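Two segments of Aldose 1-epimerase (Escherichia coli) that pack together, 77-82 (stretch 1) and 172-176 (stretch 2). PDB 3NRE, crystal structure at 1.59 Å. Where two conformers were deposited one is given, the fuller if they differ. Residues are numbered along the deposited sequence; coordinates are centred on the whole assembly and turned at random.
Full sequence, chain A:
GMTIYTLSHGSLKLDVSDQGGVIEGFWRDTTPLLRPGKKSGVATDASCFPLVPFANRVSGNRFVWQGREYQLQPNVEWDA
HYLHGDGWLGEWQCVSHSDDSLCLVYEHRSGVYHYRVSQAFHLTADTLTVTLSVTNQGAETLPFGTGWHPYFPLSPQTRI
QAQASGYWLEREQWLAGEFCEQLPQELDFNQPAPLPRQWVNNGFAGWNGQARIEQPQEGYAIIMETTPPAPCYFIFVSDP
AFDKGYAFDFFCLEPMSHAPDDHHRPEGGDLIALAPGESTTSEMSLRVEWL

Stretch 1, residues 77-82: EWDAHY
Stretch 2 172-176: EQWLA

How do the backbones meet? Residues 77-82 form an irregular loop, and Ala80 lies nearest Gln173, CA to CA 7.7 Å. Gln173 and Trp174 both take positive phi (62/23 and 67/17), making a turn closed by Leu175 N to Glu172 O at 3.1 Å. No direct hydrogen bond crosses; 273 Å² is buried in all.

What fixes Asp79 and His81? Asp79 is extended (-137/130) with chi1 t, so OD1 accepts from His81 N at 2.8 Å. One water donates to Asp79 OD1 (2.5 Å) and Gln173 O (2.7 Å) and also hydrogen-bonds His81 ND1 (2.9 Å), bridging the buried polar groups to the turn.

Why does His81 suit its place? Its CB points toward the turn; chi1 m (-76°) and chi2 83° offer one face to Leu175, whose CD2 sits 3.9 Å from the ring centroid, 7° off the normal. Leu175, m/t, thus makes a CH-pi contact, while Gln173 (m, t, chi3 -77°) brings OE1 to the ring edge, 3.7 Å from CE1.

How does Trp174 reach across? Its CB points sideways, but chi1 m and chi2 -47° carry the indole over: CZ3 lies 3.5 Å from Trp78 O and CE3 3.5 Å from Asp79 OD2, both near its plane. Trp78 (p, chi2 -96°) meets it edge-on, CE3 to CZ3 4.3 Å.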

# COMPACT_ATOMS: atom_id res chain seq x y z
N GLU A 77 3.82 2.86 -18.03
CA GLU A 77 3.44 2.66 -19.43
C GLU A 77 2.11 1.94 -19.57
O GLU A 77 1.38 2.17 -20.53
CB GLU A 77 4.53 1.88 -20.19
CG GLU A 77 4.77 0.48 -19.66
N TRP A 78 1.80 1.09 -18.60
CA TRP A 78 0.66 0.19 -18.65
C TRP A 78 -0.66 0.72 -18.08
O TRP A 78 -1.64 -0.04 -18.08
CB TRP A 78 1.02 -1.14 -17.94
CG TRP A 78 1.60 -1.06 -16.57
CD1 TRP A 78 2.94 -1.08 -16.24
CD2 TRP A 78 0.90 -1.00 -15.32
NE1 TRP A 78 3.10 -1.00 -14.91
CE2 TRP A 78 1.88 -0.98 -14.29
CE3 TRP A 78 -0.45 -0.97 -14.96
CZ2 TRP A 78 1.56 -0.88 -12.96
CZ3 TRP A 78 -0.77 -0.90 -13.58
CH2 TRP A 78 0.23 -0.88 -12.63
N ASP A 79 -0.69 1.98 -17.62
CA ASP A 79 -1.91 2.60 -17.06
C ASP A 79 -2.03 4.04 -17.61
O ASP A 79 -1.03 4.82 -17.58
CB ASP A 79 -1.87 2.56 -15.54
CG ASP A 79 -3.25 2.82 -14.87
OD1 ASP A 79 -4.11 3.58 -15.39
OD2 ASP A 79 -3.51 2.13 -13.87
N ALA A 80 -3.20 4.39 -18.14
CA ALA A 80 -3.50 5.75 -18.57
C ALA A 80 -3.52 6.75 -17.41
O ALA A 80 -3.26 7.95 -17.60
CB ALA A 80 -4.85 5.84 -19.34
N HIS A 81 -3.81 6.25 -16.22
CA HIS A 81 -3.82 7.12 -15.06
C HIS A 81 -2.52 7.08 -14.30
O HIS A 81 -1.98 6.01 -14.06
CB HIS A 81 -4.95 6.74 -14.09
CG HIS A 81 -6.29 7.19 -14.56
ND1 HIS A 81 -7.03 6.48 -15.48
CD2 HIS A 81 -6.96 8.35 -14.35
CE1 HIS A 81 -8.11 7.17 -15.78
NE2 HIS A 81 -8.11 8.29 -15.08
N TYR A 82 -2.08 8.27 -13.90
CA TYR A 82 -1.07 8.42 -12.87
C TYR A 82 -1.50 7.57 -11.69
O TYR A 82 -2.67 7.64 -11.26
CB TYR A 82 -0.94 9.88 -12.50
CG TYR A 82 0.04 10.17 -11.39
CD1 TYR A 82 -0.35 10.13 -10.07
CD2 TYR A 82 1.33 10.56 -11.67
CE1 TYR A 82 0.56 10.43 -9.04
CE2 TYR A 82 2.23 10.87 -10.63
CZ TYR A 82 1.82 10.82 -9.35
OH TYR A 82 2.69 11.18 -8.31
N GLU A 172 -14.67 1.07 -15.60
CA GLU A 172 -13.66 1.05 -16.63
C GLU A 172 -12.32 1.69 -16.19
O GLU A 172 -12.25 2.47 -15.20
CB GLU A 172 -14.23 1.73 -17.89
CG GLU A 172 -15.50 1.07 -18.42
CD GLU A 172 -16.84 1.61 -17.80
OE1 GLU A 172 -16.78 2.44 -16.85
OE2 GLU A 172 -17.92 1.23 -18.29
N GLN A 173 -11.24 1.31 -16.89
CA GLN A 173 -9.89 1.87 -16.62
C GLN A 173 -9.35 1.59 -15.21
O GLN A 173 -8.49 2.30 -14.69
CB GLN A 173 -9.88 3.38 -16.87
CG GLN A 173 -10.24 3.80 -18.29
CD GLN A 173 -10.04 5.31 -18.47
OE1 GLN A 173 -10.86 6.12 -18.02
NE2 GLN A 173 -9.01 5.68 -19.17
N TRP A 174 -9.88 0.52 -14.60
CA TRP A 174 -9.47 0.11 -13.24
C TRP A 174 -9.85 1.08 -12.16
O TRP A 174 -9.32 1.02 -11.07
CB TRP A 174 -7.99 -0.24 -13.17
CG TRP A 174 -7.61 -1.28 -14.06
CD1 TRP A 174 -8.26 -2.49 -14.26
CD2 TRP A 174 -6.52 -1.27 -14.94
NE1 TRP A 174 -7.63 -3.21 -15.23
CE2 TRP A 174 -6.55 -2.49 -15.67
CE3 TRP A 174 -5.53 -0.33 -15.22
CZ2 TRP A 174 -5.61 -2.80 -16.64
CZ3 TRP A 174 -4.56 -0.64 -16.20
CH2 TRP A 174 -4.62 -1.86 -16.90
N LEU A 175 -10.78 1.98 -12.46
CA LEU A 175 -11.12 3.05 -11.57
C LEU A 175 -12.23 2.63 -10.59
O LEU A 175 -13.10 1.84 -10.91
CB LEU A 175 -11.66 4.28 -12.35
CG LEU A 175 -10.65 5.06 -13.22
CD1 LEU A 175 -11.31 6.06 -14.10
CD2 LEU A 175 -9.57 5.71 -12.38
N ALA A 176 -12.18 3.20 -9.42
CA ALA A 176 -13.33 3.14 -8.50
C ALA A 176 -14.59 3.78 -9.10
O ALA A 176 -14.53 4.90 -9.64
CB ALA A 176 -12.97 3.79 -7.19
O HOH W 1 -6.55 3.69 -15.85